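Local coordinates for protein Plm1 (Streptomyces sp. HK803, PDB 4HXY) that probably reduces the beta-keto group of a polyketide chain with NADPH, as the first-module ketoreductase of the synthase that makes phoslactomycin, at residues A[135-138]-A[139-142]; A[45-48]-A[49-52]; A[412-415]-A[416-419]. All blocks are in the same frame, centred on the assembly; numbering follows the deposited sequence.

Contact 1 of 3, residues A[135-138]-A[139-142]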
# COMPACT_ATOMS: atom_id res chain seq x y z
N ILE A 135 23.21 3.11 10.73
CA ILE A 135 23.16 2.17 11.82
C ILE A 135 24.22 2.52 12.86
O ILE A 135 25.40 2.19 12.71
CB ILE A 135 23.31 0.74 11.32
CG1 ILE A 135 22.17 0.43 10.34
CG2 ILE A 135 23.25 -0.24 12.48
CD1 ILE A 135 22.37 -0.82 9.54
N ASP A 136 23.79 3.21 13.90
CA ASP A 136 24.65 3.50 15.03
C ASP A 136 24.57 2.35 16.05
O ASP A 136 23.82 1.38 15.85
CB ASP A 136 24.32 4.88 15.64
CG ASP A 136 22.88 4.99 16.16
OD1 ASP A 136 22.17 3.97 16.25
OD2 ASP A 136 22.47 6.13 16.46
N ASP A 137 25.36 2.44 17.11
CA ASP A 137 25.35 1.40 18.14
C ASP A 137 23.98 1.20 18.80
O ASP A 137 23.60 0.07 19.12
CB ASP A 137 26.42 1.68 19.22
CG ASP A 137 27.79 1.05 18.90
OD1 ASP A 137 27.87 -0.06 18.29
OD2 ASP A 137 28.82 1.67 19.28
N ALA A 138 23.24 2.29 19.00
CA ALA A 138 21.90 2.22 19.59
C ALA A 138 20.98 1.39 18.69
O ALA A 138 20.20 0.57 19.17
CB ALA A 138 21.33 3.61 19.77
N THR A 139 21.09 1.60 17.39
CA THR A 139 20.26 0.88 16.44
C THR A 139 20.63 -0.60 16.42
O THR A 139 19.75 -1.48 16.43
CB THR A 139 20.38 1.47 15.04
OG1 THR A 139 19.96 2.85 15.07
CG2 THR A 139 19.54 0.67 14.06
N ARG A 140 21.92 -0.89 16.39
CA ARG A 140 22.39 -2.27 16.49
C ARG A 140 21.80 -3.01 17.68
O ARG A 140 21.38 -4.16 17.56
CB ARG A 140 23.90 -2.32 16.58
CG ARG A 140 24.58 -2.04 15.28
CD ARG A 140 26.08 -2.05 15.47
NE ARG A 140 26.67 -3.38 15.31
CZ ARG A 140 27.11 -4.15 16.31
NH1 ARG A 140 27.01 -3.76 17.58
NH2 ARG A 140 27.65 -5.32 16.04
N ARG A 141 21.76 -2.36 18.84
CA ARG A 141 21.29 -3.00 20.07
C ARG A 141 19.79 -3.20 20.11
O ARG A 141 19.31 -4.20 20.67
CB ARG A 141 21.74 -2.21 21.31
CG ARG A 141 23.24 -2.21 21.55
CD ARG A 141 23.55 -1.72 22.98
NE ARG A 141 22.95 -0.40 23.23
CZ ARG A 141 23.53 0.78 22.98
NH1 ARG A 141 24.77 0.85 22.48
NH2 ARG A 141 22.87 1.90 23.24
N ALA A 142 19.05 -2.26 19.53
CA ALA A 142 17.62 -2.39 19.44
C ALA A 142 17.26 -3.59 18.56
O ALA A 142 16.37 -4.34 18.89
CB ALA A 142 16.99 -1.10 18.91

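Contact 2 of 3, residues A[45-48]-A[49-52]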
# COMPACT_ATOMS: atom_id res chain seq x y z
N PRO A 45 27.91 -15.82 10.32
CA PRO A 45 26.62 -16.01 9.66
C PRO A 45 26.73 -16.66 8.30
O PRO A 45 27.76 -16.53 7.62
CB PRO A 45 26.09 -14.57 9.52
CG PRO A 45 27.32 -13.72 9.43
CD PRO A 45 28.32 -14.40 10.36
N LEU A 46 25.66 -17.34 7.90
CA LEU A 46 25.57 -17.98 6.59
C LEU A 46 25.06 -17.00 5.53
O LEU A 46 24.46 -15.99 5.86
CB LEU A 46 24.59 -19.15 6.65
CG LEU A 46 24.79 -20.22 7.72
CD1 LEU A 46 23.68 -21.26 7.69
CD2 LEU A 46 26.17 -20.89 7.54
N THR A 47 25.33 -17.31 4.27
CA THR A 47 24.74 -16.61 3.12
C THR A 47 24.02 -17.63 2.25
O THR A 47 24.11 -18.84 2.50
CB THR A 47 25.82 -15.91 2.24
OG1 THR A 47 26.65 -16.91 1.63
CG2 THR A 47 26.67 -14.97 3.05
N ALA A 48 23.32 -17.16 1.23
CA ALA A 48 22.65 -18.05 0.30
C ALA A 48 23.67 -19.00 -0.35
O ALA A 48 23.37 -20.16 -0.61
CB ALA A 48 21.90 -17.26 -0.77
N ALA A 49 24.88 -18.51 -0.58
CA ALA A 49 25.92 -19.31 -1.23
C ALA A 49 26.54 -20.35 -0.29
O ALA A 49 26.80 -21.48 -0.71
CB ALA A 49 27.00 -18.41 -1.81
N SER A 50 26.75 -19.98 0.97
CA SER A 50 27.45 -20.86 1.93
C SER A 50 26.56 -21.83 2.71
O SER A 50 27.04 -22.82 3.26
CB SER A 50 28.25 -20.01 2.92
OG SER A 50 27.40 -19.34 3.85
N TRP A 51 25.26 -21.54 2.76
CA TRP A 51 24.32 -22.36 3.52
C TRP A 51 24.24 -23.78 2.97
O TRP A 51 23.96 -23.98 1.78
CB TRP A 51 22.93 -21.70 3.48
CG TRP A 51 21.82 -22.42 4.17
CD1 TRP A 51 21.91 -23.23 5.27
CD2 TRP A 51 20.44 -22.32 3.85
NE1 TRP A 51 20.65 -23.68 5.62
CE2 TRP A 51 19.73 -23.12 4.77
CE3 TRP A 51 19.72 -21.63 2.87
CZ2 TRP A 51 18.35 -23.26 4.73
CZ3 TRP A 51 18.34 -21.77 2.83
CH2 TRP A 51 17.67 -22.59 3.75
N ASP A 52 24.51 -24.76 3.82
CA ASP A 52 24.18 -26.16 3.54
C ASP A 52 22.71 -26.34 3.91
O ASP A 52 22.37 -26.34 5.10
CB ASP A 52 25.07 -27.09 4.37
CG ASP A 52 24.80 -28.57 4.08
OD1 ASP A 52 25.77 -29.36 4.10
OD2 ASP A 52 23.62 -28.93 3.84
O HOH W 1 29.13 -18.28 5.42

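Contact 3 of 3, residues A[412-415]-A[416-419]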
# COMPACT_ATOMS: atom_id res chain seq x y z
N VAL A 412 -16.11 -2.39 8.54
CA VAL A 412 -15.57 -3.57 9.21
C VAL A 412 -16.46 -3.92 10.39
O VAL A 412 -16.81 -3.05 11.18
CB VAL A 412 -14.15 -3.32 9.75
CG1 VAL A 412 -13.59 -4.61 10.41
CG2 VAL A 412 -13.21 -2.87 8.61
N THR A 413 -16.82 -5.20 10.48
CA THR A 413 -17.50 -5.73 11.66
C THR A 413 -16.44 -6.55 12.41
O THR A 413 -16.13 -7.69 12.04
CB THR A 413 -18.73 -6.59 11.26
OG1 THR A 413 -19.66 -5.77 10.52
CG2 THR A 413 -19.42 -7.18 12.48
N TRP A 414 -15.88 -5.95 13.45
CA TRP A 414 -14.70 -6.46 14.13
C TRP A 414 -14.92 -7.83 14.76
O TRP A 414 -14.00 -8.64 14.78
CB TRP A 414 -14.17 -5.44 15.15
CG TRP A 414 -13.65 -4.24 14.45
CD1 TRP A 414 -14.27 -3.03 14.34
CD2 TRP A 414 -12.46 -4.16 13.69
NE1 TRP A 414 -13.51 -2.18 13.56
CE2 TRP A 414 -12.39 -2.86 13.15
CE3 TRP A 414 -11.43 -5.06 13.42
CZ2 TRP A 414 -11.32 -2.45 12.37
CZ3 TRP A 414 -10.37 -4.64 12.65
CH2 TRP A 414 -10.33 -3.36 12.12
N SER A 415 -16.14 -8.10 15.25
CA SER A 415 -16.46 -9.39 15.87
C SER A 415 -16.30 -10.56 14.88
O SER A 415 -15.99 -11.67 15.31
CB SER A 415 -17.89 -9.38 16.43
OG SER A 415 -18.82 -9.18 15.39
N ARG A 416 -16.54 -10.32 13.59
CA ARG A 416 -16.30 -11.32 12.55
C ARG A 416 -14.89 -11.22 11.97
O ARG A 416 -14.25 -12.23 11.67
CB ARG A 416 -17.27 -11.17 11.38
CG ARG A 416 -18.73 -11.39 11.65
CD ARG A 416 -19.54 -11.08 10.37
NE ARG A 416 -20.97 -11.34 10.52
CZ ARG A 416 -21.80 -11.67 9.52
NH1 ARG A 416 -23.10 -11.89 9.77
NH2 ARG A 416 -21.37 -11.80 8.26
N PHE A 417 -14.41 -10.00 11.77
CA PHE A 417 -13.12 -9.82 11.10
C PHE A 417 -11.95 -10.39 11.90
O PHE A 417 -11.09 -11.08 11.35
CB PHE A 417 -12.88 -8.32 10.84
CG PHE A 417 -11.56 -8.01 10.22
CD1 PHE A 417 -11.41 -7.98 8.85
CD2 PHE A 417 -10.45 -7.76 11.01
CE1 PHE A 417 -10.18 -7.71 8.28
CE2 PHE A 417 -9.21 -7.51 10.43
CZ PHE A 417 -9.09 -7.46 9.07
N LEU A 418 -11.90 -10.11 13.20
CA LEU A 418 -10.71 -10.44 14.00
C LEU A 418 -10.47 -11.94 14.15
O LEU A 418 -9.33 -12.39 13.96
CB LEU A 418 -10.74 -9.76 15.37
CG LEU A 418 -10.52 -8.27 15.39
CD1 LEU A 418 -10.85 -7.73 16.79
CD2 LEU A 418 -9.07 -7.95 14.97
N PRO A 419 -11.53 -12.73 14.46
CA PRO A 419 -11.26 -14.18 14.53
C PRO A 419 -10.85 -14.78 13.19
O PRO A 419 -10.04 -15.73 13.15
CB PRO A 419 -12.58 -14.78 15.04
CG PRO A 419 -13.33 -13.62 15.64
CD PRO A 419 -12.90 -12.38 14.90

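Contact 1 of 3, residues A[135-138]-A[139-142]
D136 swings CG between its own N and carbonyl carbon (chi1 61°), while T139 keeps OG1 beside its backbone N (chi1 -60°), and the two rotations bring carboxylate and hydroxyl together at the first turn of helix 137-148. D136 is the N-cap residue, and a single oxygen does the capping. T139 N gives a hydrogen bond to D136 OD1 at 2.8 Å, nearly in line with the C-O bond. T139 OG1 donates to the same D136 OD1 at 2.7 Å, from 37° above the carboxylate plane. The two donors hold D136 OD1 from opposite faces of that plane, which probably limits how the carboxylate can turn; its negative charge is also likely to be favoured by the helix start. Helical bonding begins at once, with R140 N on D136 O at 3.0 Å and A142 N on A138 O at 3.1 Å. Beside the cap, I135 crosses R140 at about a right angle, its CG2 lying 3.6 Å from R140 CG. D137 and R140 run side by side, yet D137 OD1 and R140 NH1 form only a long salt bridge of 3.9 Å. The stronger partners of R140 are A37 O at NE and S40 OG at NH2. R141 bends at its third torsion and lays one guanidinium face over D137 O and A138 CA. The helix lies in the connection between the parallel strands 125-131 and 160-164; I135 rests on A37 and L38 of helix 36-39, and T139 touches P132 just beyond strand 125-131.

Contact 2 of 3, residues A[45-48]-A[49-52]
L46 and W51 cross at about a right angle, with L46 CD1 3.6 Å from W51 CD1, meeting the indole obliquely. W51 holds CG anti to its backbone N (chi1 178°), which carries the rest of the ring away from the turn, towards L29 of strand 28-32, H80 and T55, whose carbonyl accepts from W51 NE1. T47 and S50 each hold the hydroxyl between their own N and carbonyl carbon (chi1 66° and 72°), and each accepts from the other's amide. S50 N donates to T47 OG1 at 3.1 Å and W51 N to T47 O at 2.9 Å, an ST motif begun by T47, with a weak bond from A49 N to T47 OG1. The reciprocal bond, T47 N to S50 OG at 2.9 Å, is almost straight. A water donates to P45 O and lies 2.6 Å from S50 OG, joining the hydroxyl to the chain ahead of the turn. The loop lies between helix 36-39 and strand 59-63, and L46 makes backbone hydrogen bonds to W28 and L30 of strand 28-32. Chemically, two hydroxyls take up the amides of T47 and S50 within the loop itself, which suggests that its shape is set by local polar bonds together with the apolar L46-W51 pair.

Contact 3 of 3, residues A[412-415]-A[416-419]
W414 and F417 meet at the apolar centre, W414 CZ3 lying 3.5 Å from F417 CD2. The two side chains run side by side in the same direction, but their ring planes stand at 78° with centroids 5.3 Å apart, an oblique pairing. V412 CG1 sits over the middle of one W414 face, 3.4 Å above the plane, and also reaches F417 CB at 3.8 Å. F417 points CG anti to its backbone N (chi1 177°), which sets its ring beside the indole, with V412 CG1 near its CG. L418 comes to the indole from the edge, with CG 3.9 Å from W414 CE3. F433 stacks on W414, and W327 and F430 meet F417 edge-to-face, so the cluster extends well beyond the helix. An alanine in place of W414 is likely to leave a gap beside V412 CG1 and deprive F417 and F433 of an aromatic neighbour. Further out the backbone takes over: F417 N bonds T413 O at 2.9 Å in the carbonyl plane, and L418 N bonds W414 O at 3.0 Å. P419 has no N-H to offer S415 O, and its CD packs 3.2 Å from that oxygen where the helix kinks. At the polar edge R416 stretches out straight, its NH2 bonded to R379 O. T413 holds the N-cap position without a side-chain capping bond. The whole is a strand-to-helix junction: strand 408-412, parallel to 357-361, runs into helix 414-421 in the Rossmann-type ketoreductase fold of the short-chain dehydrogenase/reductase family.

Contacts 1 and 2 lie on the same side of the chain's centre, their centres about 24 Å apart and their nearest atoms about 11 Å apart. Helix 36-39 relates them: I135 of contact 1 rests on it, and the loop of contact 2 follows it in sequence. Both belong to the N-terminal half, consistent with the structural subdomain of modular ketoreductases. Contact 3 stands apart, its centre about 38 Å from that of contact 1 and about 42 Å from that of contact 2. It belongs to the C-terminal part of the chain, beyond the residues that line the NADPH pocket, and the V412 side chain is about 12 Å from the bound cofactor. Strand 408-412 also pairs antiparallel with strand 6-14, linking the two halves.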